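Local coordinates for Alr3699 protein (Nostoc sp., PDB 4XSO) that is a member of the GT-B clan of glycosyltransferases, whose fold pairs two Rossmann-like domains, at residues Q248-V251 with K252-H255; D242-F245 with G246-D249; G181-I184 with N185-K188; R367-V370 with V371-N374. All coordinates share one frame; numbering follows the deposited sequence.

Contact 1. Residues Q248-V251 with K252-H255; sequences QDYV and KELH
Y250 and L254, one helical turn apart, make the tightly packed side of this first part of helix 248-260. L254 CD2 lies over one face of the tyrosine ring in a CH-pi contact, 4.0 Å from the centroid of the Y250 ring and 28° off its normal. The same methyl comes within 3.6 Å of Y250 CZ, while L254 CD1 reaches the CE2 side of the ring. Y250 carries its ring with CG anti to the backbone N (chi1 -172°), beside the carbonyl carbon and so up the helix toward L254. E253 OE2 approaches Y250 CD1 obliquely at 3.6 Å, its carboxylate plane almost perpendicular to the ring. The backbone keeps the i to i+4 ladder, with L254 N to Y250 O at 2.8 Å and a nearly straight bond from H255 N to V251 O at 3.0 Å; the first rung, K252 N to Q248 O, is weak. The solvent side is looser. D249 and K252 are exposed, and D249 OD1 stays 4.9 Å from K252 NZ, near enough for a modest attraction but no salt bridge. V251 and H255 run side by side, CG1 of the valine near CD2 of the imidazole. In the beta-alpha-beta unit formed with strands 235-240 and 267-271, the packed side faces helix 221-228, where H222 takes the Y250 hydroxyl into a hydrogen bond, and H255 meets F269 on strand 267-271.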
loop_
_atom_site.group_PDB
_atom_site.type_symbol
_atom_site.label_atom_id
_atom_site.label_comp_id
_atom_site.label_asym_id
_atom_site.label_seq_id
_atom_site.Cartn_x
_atom_site.Cartn_y
_atom_site.Cartn_z
ATOM N N GLN A 248 -31.034 -16.053 10.022
ATOM C CA GLN A 248 -32.436 -16.295 10.436
ATOM C C GLN A 248 -33.128 -17.521 9.847
ATOM O O GLN A 248 -33.823 -18.227 10.570
ATOM C CB GLN A 248 -33.249 -15.031 10.239
ATOM C CG GLN A 248 -32.858 -14.009 11.298
ATOM C CD GLN A 248 -32.784 -14.621 12.713
ATOM O OE1 GLN A 248 -31.719 -14.599 13.380
ATOM N NE2 GLN A 248 -33.920 -15.183 13.174
ATOM N N ASP A 249 -32.962 -17.828 8.566
ATOM C CA ASP A 249 -33.568 -19.086 8.024
ATOM C C ASP A 249 -33.151 -20.370 8.749
ATOM O O ASP A 249 -33.901 -21.380 8.760
ATOM C CB ASP A 249 -33.161 -19.323 6.546
ATOM C CG ASP A 249 -33.624 -18.234 5.610
ATOM O OD1 ASP A 249 -34.105 -17.199 6.091
ATOM O OD2 ASP A 249 -33.487 -18.423 4.379
ATOM N N TYR A 250 -31.921 -20.371 9.294
ATOM C CA TYR A 250 -31.410 -21.566 10.009
ATOM C C TYR A 250 -32.105 -21.781 11.333
ATOM O O TYR A 250 -32.445 -22.884 11.697
ATOM C CB TYR A 250 -29.910 -21.451 10.282
ATOM C CG TYR A 250 -29.276 -22.711 10.840
ATOM C CD1 TYR A 250 -29.268 -23.881 10.092
ATOM C CD2 TYR A 250 -28.662 -22.718 12.094
ATOM C CE1 TYR A 250 -28.659 -25.037 10.573
ATOM C CE2 TYR A 250 -28.074 -23.891 12.610
ATOM C CZ TYR A 250 -28.084 -25.056 11.862
ATOM O OH TYR A 250 -27.494 -26.242 12.303
ATOM N N VAL A 251 -32.260 -20.725 12.097
ATOM C CA VAL A 251 -32.968 -20.843 13.361
ATOM C C VAL A 251 -34.400 -21.354 13.199
ATOM O O VAL A 251 -34.804 -22.288 13.891
ATOM C CB VAL A 251 -32.950 -19.509 14.086
ATOM C CG1 VAL A 251 -33.947 -19.533 15.230
ATOM C CG2 VAL A 251 -31.528 -19.250 14.560
ATOM N N LYS A 252 -35.142 -20.775 12.254
ATOM C CA LYS A 252 -36.433 -21.348 11.775
ATOM C C LYS A 252 -36.336 -22.846 11.419
ATOM O O LYS A 252 -37.155 -23.644 11.846
ATOM C CB LYS A 252 -36.925 -20.581 10.531
ATOM C CG LYS A 252 -38.337 -20.943 10.056
ATOM C CD LYS A 252 -38.603 -20.494 8.621
ATOM C CE LYS A 252 -37.958 -21.476 7.633
ATOM N NZ LYS A 252 -37.375 -20.780 6.455
ATOM N N GLU A 253 -35.322 -23.219 10.661
ATOM C CA GLU A 253 -35.109 -24.616 10.273
ATOM C C GLU A 253 -34.852 -25.506 11.512
ATOM O O GLU A 253 -35.393 -26.624 11.624
ATOM C CB GLU A 253 -34.004 -24.680 9.230
ATOM C CG GLU A 253 -33.783 -26.052 8.590
ATOM C CD GLU A 253 -32.403 -26.662 8.921
ATOM O OE1 GLU A 253 -32.333 -27.600 9.779
ATOM O OE2 GLU A 253 -31.389 -26.180 8.331
ATOM N N LEU A 254 -34.109 -25.006 12.499
ATOM C CA LEU A 254 -33.840 -25.835 13.689
ATOM C C LEU A 254 -35.111 -26.080 14.420
ATOM O O LEU A 254 -35.382 -27.205 14.831
ATOM C CB LEU A 254 -32.860 -25.178 14.709
ATOM C CG LEU A 254 -31.471 -24.945 14.180
ATOM C CD1 LEU A 254 -30.601 -24.353 15.276
ATOM C CD2 LEU A 254 -30.923 -26.262 13.626
ATOM N N HIS A 255 -35.856 -25.011 14.669
ATOM C CA HIS A 255 -37.129 -25.137 15.395
ATOM C C HIS A 255 -38.085 -26.133 14.739
ATOM O O HIS A 255 -38.759 -26.932 15.425
ATOM C CB HIS A 255 -37.786 -23.758 15.543
ATOM C CG HIS A 255 -37.168 -22.889 16.618
ATOM N ND1 HIS A 255 -37.137 -23.257 17.939
ATOM C CD2 HIS A 255 -36.738 -21.608 16.588
ATOM C CE1 HIS A 255 -36.631 -22.285 18.679
ATOM N NE2 HIS A 255 -36.378 -21.267 17.881
#

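Contact 2. Residues D242-F245 with G246-D249; sequences DALF and GEQD
L244 and E247 close the turn that leads from strand 235-240 into helix 248-260, the strand-to-helix loop of a beta-alpha-beta unit in the C-terminal Rossmann-like domain of this GT-B protein. G246 comes first. Its amide N lies 3.6 Å from L244 CD1 and is also approached obliquely by the F245 ring, whose CG and CD2 both stand at 3.8 Å from G246 N. E247 follows at the N-cap position. Its backbone N donates to L244 O at 3.0 Å, an i to i+3 bond with an N-H...O angle of 148°, and the donor sits well above the carbonyl plane. The E247 side chain lies alongside that of L244, both pointing the same way, with E247 CG 3.7 Å from L244 CD1. L244 has CG between its backbone N and carbonyl carbon (chi1 54°), and this swings CD1 beneath the turn, against the amides of G246 and E247. Beyond the turn, L244 touches R214 and E247 touches P217. Q248 begins the helix proper and folds back over the loop. Its chain is bent at chi2 (-46°), which returns the end of the side chain toward A243 and L244 instead of letting it extend from the helix. The methylene of this glutamine passes over two carbonyls of the loop, Q248 CG lying 3.9 Å from F245 O and 4.0 Å from L244 O.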
loop_
_atom_site.group_PDB
_atom_site.type_symbol
_atom_site.label_atom_id
_atom_site.label_comp_id
_atom_site.label_asym_id
_atom_site.label_seq_id
_atom_site.Cartn_x
_atom_site.Cartn_y
_atom_site.Cartn_z
ATOM N N ASP A 242 -26.612 -17.466 20.499
ATOM C CA ASP A 242 -27.633 -16.642 19.946
ATOM C C ASP A 242 -27.614 -16.802 18.444
ATOM O O ASP A 242 -26.718 -17.397 17.871
ATOM C CB ASP A 242 -27.524 -15.173 20.438
ATOM C CG ASP A 242 -26.184 -14.561 20.169
ATOM O OD1 ASP A 242 -25.216 -15.302 19.961
ATOM O OD2 ASP A 242 -26.087 -13.327 20.184
ATOM N N ALA A 243 -28.673 -16.279 17.861
ATOM C CA ALA A 243 -28.912 -16.226 16.444
ATOM C C ALA A 243 -28.325 -14.918 15.972
ATOM O O ALA A 243 -28.184 -13.957 16.741
ATOM C CB ALA A 243 -30.423 -16.226 16.218
ATOM N N LEU A 244 -28.064 -14.857 14.689
ATOM C CA LEU A 244 -27.464 -13.694 14.090
ATOM C C LEU A 244 -28.259 -13.294 12.826
ATOM O O LEU A 244 -29.011 -14.122 12.241
ATOM C CB LEU A 244 -25.991 -13.998 13.775
ATOM C CG LEU A 244 -25.746 -15.261 12.925
ATOM C CD1 LEU A 244 -25.310 -14.843 11.519
ATOM C CD2 LEU A 244 -24.724 -16.218 13.524
ATOM N N PHE A 245 -28.083 -12.018 12.448
ATOM C CA PHE A 245 -28.838 -11.358 11.392
ATOM C C PHE A 245 -28.769 -12.177 10.104
ATOM O O PHE A 245 -29.800 -12.483 9.476
ATOM C CB PHE A 245 -28.325 -9.927 11.194
ATOM C CG PHE A 245 -29.085 -9.146 10.147
ATOM C CD1 PHE A 245 -30.294 -8.508 10.465
ATOM C CD2 PHE A 245 -28.609 -9.049 8.836
ATOM C CE1 PHE A 245 -31.010 -7.794 9.496
ATOM C CE2 PHE A 245 -29.318 -8.333 7.873
ATOM C CZ PHE A 245 -30.520 -7.706 8.202
ATOM N N GLY A 246 -27.564 -12.615 9.760
ATOM C CA GLY A 246 -27.357 -13.413 8.557
ATOM C C GLY A 246 -27.996 -14.788 8.511
ATOM O O GLY A 246 -28.246 -15.312 7.428
ATOM N N GLU A 247 -28.275 -15.406 9.657
ATOM C CA GLU A 247 -28.767 -16.798 9.616
ATOM C C GLU A 247 -30.109 -16.976 10.294
ATOM O O GLU A 247 -30.338 -17.977 11.013
ATOM C CB GLU A 247 -27.769 -17.766 10.243
ATOM C CG GLU A 247 -26.437 -17.795 9.517
ATOM C CD GLU A 247 -26.526 -18.302 8.081
ATOM O OE1 GLU A 247 -27.558 -18.900 7.682
ATOM O OE2 GLU A 247 -25.538 -18.092 7.348
ATOM N N GLN A 248 -31.034 -16.053 10.022
ATOM C CA GLN A 248 -32.436 -16.295 10.436
ATOM C C GLN A 248 -33.128 -17.521 9.847
ATOM O O GLN A 248 -33.823 -18.227 10.570
ATOM C CB GLN A 248 -33.249 -15.031 10.239
ATOM C CG GLN A 248 -32.858 -14.009 11.298
ATOM C CD GLN A 248 -32.784 -14.621 12.713
ATOM O OE1 GLN A 248 -31.719 -14.599 13.380
ATOM N NE2 GLN A 248 -33.920 -15.183 13.174
ATOM N N ASP A 249 -32.962 -17.828 8.566
ATOM C CA ASP A 249 -33.568 -19.086 8.024
ATOM C C ASP A 249 -33.151 -20.370 8.749
ATOM O O ASP A 249 -33.901 -21.380 8.760
ATOM C CB ASP A 249 -33.161 -19.323 6.546
ATOM C CG ASP A 249 -33.624 -18.234 5.610
ATOM O OD1 ASP A 249 -34.105 -17.199 6.091
ATOM O OD2 ASP A 249 -33.487 -18.423 4.379
#

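Contact 3. Residues G181-I184 with N185-K188; sequences GFDI and NLYK
L186 and Y187 donate their backbone N-H groups to the carbonyls of D183 and I184, two successive i to i+3 hydrogen bonds. L186 N lies 3.2 Å from D183 O, and Y187 N 3.1 Å from I184 O. In both, the donor stands about 50° out of the carbonyl plane, a consequence of the tight winding. The carboxylate of D183 adds a weak bond of 3.4 Å from N185 N to D183 OD1. It can do so because CG is anti to the backbone N (chi1 -177°), which carries the group forward beside the start of the turn. The 3-10 turn so formed follows strand 175-177, an outermost strand of the seven-stranded parallel sheet, and precedes helix 191-201 in the chain, on the path joining the two Rossmann-like domains of the GT-B fold.

Side-chain packing flanks the turn. L186 crosses D183 at about a right angle, its CG 3.7 Å from D183 CB. The Y187 ring turns an edge to two carbonyl oxygens, with CD2 at 3.2 Å from D183 O and I184 O also at the edge, in the ring plane. Toward F182 the tyrosine passes obliquely: CE2 rests near F182 CB, while Y187 OH meets the edge of the phenylalanine ring at F182 CD2, 3.5 Å away. That hydroxyl hydrogen-bonds to E302; V301 and L305 of the same helix, 298-305, pack on F182.

Two waters supplement the direct bonds. One accepts from D183 N and donates weakly to Y187 OH; the other donates to I184 O at 2.8 Å and accepts weakly from K188 NZ.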
loop_
_atom_site.group_PDB
_atom_site.type_symbol
_atom_site.label_atom_id
_atom_site.label_comp_id
_atom_site.label_asym_id
_atom_site.label_seq_id
_atom_site.Cartn_x
_atom_site.Cartn_y
_atom_site.Cartn_z
ATOM N N GLY A 181 -4.371 -19.899 24.266
ATOM C CA GLY A 181 -4.167 -20.164 25.710
ATOM C C GLY A 181 -5.435 -19.788 26.471
ATOM O O GLY A 181 -6.193 -18.979 25.989
ATOM N N PHE A 182 -5.602 -20.374 27.646
ATOM C CA PHE A 182 -6.758 -20.213 28.521
ATOM C C PHE A 182 -6.333 -20.131 29.993
ATOM O O PHE A 182 -5.447 -20.849 30.411
ATOM C CB PHE A 182 -7.683 -21.434 28.347
ATOM C CG PHE A 182 -8.159 -21.599 26.943
ATOM C CD1 PHE A 182 -7.358 -22.235 26.006
ATOM C CD2 PHE A 182 -9.417 -21.093 26.549
ATOM C CE1 PHE A 182 -7.754 -22.318 24.663
ATOM C CE2 PHE A 182 -9.828 -21.251 25.257
ATOM C CZ PHE A 182 -8.989 -21.877 24.309
ATOM N N ASP A 183 -7.026 -19.322 30.787
ATOM C CA ASP A 183 -6.804 -19.321 32.228
ATOM C C ASP A 183 -7.472 -20.540 32.788
ATOM O O ASP A 183 -8.691 -20.573 32.833
ATOM C CB ASP A 183 -7.412 -18.114 32.844
ATOM C CG ASP A 183 -7.137 -18.037 34.353
ATOM O OD1 ASP A 183 -6.765 -19.007 35.038
ATOM O OD2 ASP A 183 -7.225 -16.928 34.821
ATOM N N ILE A 184 -6.708 -21.515 33.222
ATOM C CA ILE A 184 -7.302 -22.864 33.420
ATOM C C ILE A 184 -8.253 -22.940 34.605
ATOM O O ILE A 184 -9.213 -23.675 34.565
ATOM C CB ILE A 184 -6.300 -24.012 33.423
ATOM C CG1 ILE A 184 -5.469 -24.046 34.720
ATOM C CG2 ILE A 184 -5.411 -23.953 32.183
ATOM C CD1 ILE A 184 -4.353 -25.071 34.728
ATOM N N ASN A 185 -8.007 -22.100 35.596
ATOM C CA ASN A 185 -8.823 -22.018 36.816
ATOM C C ASN A 185 -10.178 -21.384 36.611
ATOM O O ASN A 185 -11.131 -21.731 37.316
ATOM C CB ASN A 185 -7.991 -21.310 37.925
ATOM C CG ASN A 185 -6.802 -22.123 38.341
ATOM O OD1 ASN A 185 -6.764 -23.352 38.222
ATOM N ND2 ASN A 185 -5.799 -21.455 38.798
ATOM N N LEU A 186 -10.344 -20.615 35.529
ATOM C CA LEU A 186 -11.671 -20.199 35.152
ATOM C C LEU A 186 -12.590 -21.344 34.767
ATOM O O LEU A 186 -13.776 -21.139 34.626
ATOM C CB LEU A 186 -11.676 -19.185 34.030
ATOM C CG LEU A 186 -10.847 -17.917 34.216
ATOM C CD1 LEU A 186 -11.127 -17.024 32.999
ATOM C CD2 LEU A 186 -11.072 -17.217 35.554
ATOM N N TYR A 187 -12.096 -22.552 34.642
ATOM C CA TYR A 187 -12.912 -23.607 34.088
ATOM C C TYR A 187 -13.276 -24.625 35.176
ATOM O O TYR A 187 -13.798 -25.696 34.900
ATOM C CB TYR A 187 -12.227 -24.216 32.854
ATOM C CG TYR A 187 -12.158 -23.200 31.751
ATOM C CD1 TYR A 187 -13.215 -23.020 30.864
ATOM C CD2 TYR A 187 -11.024 -22.352 31.607
ATOM C CE1 TYR A 187 -13.167 -22.040 29.868
ATOM C CE2 TYR A 187 -10.969 -21.394 30.601
ATOM C CZ TYR A 187 -12.040 -21.240 29.721
ATOM O OH TYR A 187 -11.993 -20.245 28.755
ATOM N N LYS A 188 -13.003 -24.255 36.422
ATOM C CA LYS A 188 -13.325 -25.111 37.558
ATOM C C LYS A 188 -14.655 -24.613 38.172
ATOM O O LYS A 188 -14.819 -23.414 38.424
ATOM C CB LYS A 188 -12.206 -25.040 38.591
ATOM C CG LYS A 188 -10.906 -25.584 38.034
ATOM C CD LYS A 188 -9.739 -25.293 38.937
ATOM C CE LYS A 188 -8.748 -26.449 38.900
ATOM N NZ LYS A 188 -8.323 -26.728 37.529
HETATM O O HOH W 1 -9.298 -18.178 29.402
HETATM O O HOH W 2 -9.307 -26.459 34.468
#

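Contact 4. Residues R367-V370 with V371-N374; sequences RFDV and VTIN
V370 O receives the shortest hydrogen bond here, from N374 N at 2.8 Å, in the first turn of helix 370-382. D369 is the N-cap of that helix, at the junction where helix 350-368 gives way to it. Its OD1 accepts from V371 N at 3.0 Å, an N-cap bond with an N-H...O angle of 166°, although the amide comes from above the carboxylate plane. A chi1 of -173° turns the D369 carboxylate to the carbonyl-carbon side, next to V371, whose CG2 packs 3.6 Å from D369 OD1. The backbone of the cap is used as well: I373 N donates to D369 O at 2.9 Å, almost straight on. A capping aspartate of this kind would be expected to interact favourably with the helix dipole.

Before the junction, R367 folds back so that its CB lies over one face of the F368 ring, and F368 CZ stands 3.7 Å above the centre of the R367 guanidinium, the two planes being well tilted from parallel; R367 NH1 is bonded to E320 O. Past it, I373 reaches back, its CD1 3.8 Å from R367 O. V370 and N374 run side by side, V370 CG2 standing 3.8 Å from N374 ND2.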
loop_
_atom_site.group_PDB
_atom_site.type_symbol
_atom_site.label_atom_id
_atom_site.label_comp_id
_atom_site.label_asym_id
_atom_site.label_seq_id
_atom_site.Cartn_x
_atom_site.Cartn_y
_atom_site.Cartn_z
ATOM N N ARG A 367 -1.292 -28.453 27.822
ATOM C CA ARG A 367 -1.055 -27.872 26.477
ATOM C C ARG A 367 -1.533 -26.463 26.224
ATOM O O ARG A 367 -1.000 -25.798 25.397
ATOM C CB ARG A 367 -1.780 -28.809 25.460
ATOM C CG ARG A 367 -1.300 -30.263 25.543
ATOM C CD ARG A 367 -2.058 -31.199 24.546
ATOM N NE ARG A 367 -1.759 -30.784 23.174
ATOM C CZ ARG A 367 -2.443 -31.133 22.082
ATOM N NH1 ARG A 367 -3.489 -31.933 22.138
ATOM N NH2 ARG A 367 -2.063 -30.645 20.905
ATOM N N PHE A 368 -2.619 -26.018 26.875
ATOM C CA PHE A 368 -3.301 -24.797 26.510
ATOM C C PHE A 368 -3.359 -23.752 27.655
ATOM O O PHE A 368 -4.096 -22.767 27.584
ATOM C CB PHE A 368 -4.687 -25.137 26.031
ATOM C CG PHE A 368 -4.681 -26.203 24.987
ATOM C CD1 PHE A 368 -4.050 -25.990 23.777
ATOM C CD2 PHE A 368 -5.245 -27.432 25.238
ATOM C CE1 PHE A 368 -4.059 -27.015 22.807
ATOM C CE2 PHE A 368 -5.225 -28.476 24.284
ATOM C CZ PHE A 368 -4.658 -28.270 23.093
ATOM N N ASP A 369 -2.545 -23.966 28.683
ATOM C CA ASP A 369 -2.429 -22.975 29.776
ATOM C C ASP A 369 -1.897 -21.659 29.211
ATOM O O ASP A 369 -0.850 -21.628 28.581
ATOM C CB ASP A 369 -1.558 -23.551 30.871
ATOM C CG ASP A 369 -1.497 -22.674 32.126
ATOM O OD1 ASP A 369 -1.892 -21.499 32.097
ATOM O OD2 ASP A 369 -1.043 -23.234 33.158
ATOM N N VAL A 370 -2.671 -20.606 29.372
ATOM C CA VAL A 370 -2.269 -19.283 28.931
ATOM C C VAL A 370 -0.907 -18.846 29.444
ATOM O O VAL A 370 -0.235 -18.122 28.718
ATOM C CB VAL A 370 -3.334 -18.202 29.224
ATOM C CG1 VAL A 370 -3.364 -17.812 30.711
ATOM C CG2 VAL A 370 -3.110 -16.988 28.316
ATOM N N VAL A 371 -0.457 -19.357 30.606
ATOM C CA VAL A 371 0.885 -19.035 31.111
ATOM C C VAL A 371 1.945 -19.606 30.229
ATOM O O VAL A 371 2.862 -18.901 29.791
ATOM C CB VAL A 371 1.120 -19.478 32.593
ATOM C CG1 VAL A 371 2.543 -19.163 33.041
ATOM C CG2 VAL A 371 0.116 -18.792 33.496
ATOM N N THR A 372 1.749 -20.832 29.818
ATOM C CA THR A 372 2.678 -21.469 28.939
ATOM C C THR A 372 2.644 -20.861 27.544
ATOM O O THR A 372 3.726 -20.581 26.956
ATOM C CB THR A 372 2.344 -22.967 28.846
ATOM O OG1 THR A 372 2.237 -23.476 30.179
ATOM C CG2 THR A 372 3.359 -23.740 27.989
ATOM N N ILE A 373 1.429 -20.640 27.028
ATOM C CA ILE A 373 1.274 -20.043 25.695
ATOM C C ILE A 373 1.922 -18.679 25.690
ATOM O O ILE A 373 2.611 -18.355 24.741
ATOM C CB ILE A 373 -0.203 -19.960 25.284
ATOM C CG1 ILE A 373 -0.766 -21.366 25.123
ATOM C CG2 ILE A 373 -0.490 -19.062 24.111
ATOM C CD1 ILE A 373 0.075 -22.324 24.363
ATOM N N ASN A 374 1.649 -17.841 26.696
ATOM C CA ASN A 374 2.273 -16.490 26.707
ATOM C C ASN A 374 3.788 -16.547 26.744
ATOM O O ASN A 374 4.428 -15.726 26.084
ATOM C CB ASN A 374 1.793 -15.638 27.873
ATOM C CG ASN A 374 0.431 -15.094 27.666
ATOM O OD1 ASN A 374 -0.103 -15.041 26.518
ATOM N ND2 ASN A 374 -0.181 -14.689 28.778
#

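In the fold
Contacts 1 and 2 are consecutive on helix 248-260 and its entry loop, sharing Q248 and D249 and touching through V251 CG2 and A243 CB. Contact 2 is a surface turn with little beyond one backbone bond and leucine packing, whereas contact 1 buries one side of the helix and leaves the other exposed. Contacts 3 and 4 are both partly buried and lie next to each other, 10 Å between centres: the backbone of F182 probably hydrogen-bonds to F368 and V370, tying the interdomain path to the helix junction. There a 3-10 turn and an N-cap shape the backbone, beside packing of F182, Y187 and I373. Contacts 1 and 4 are 38 Å apart, on opposite sides of the chain's centre.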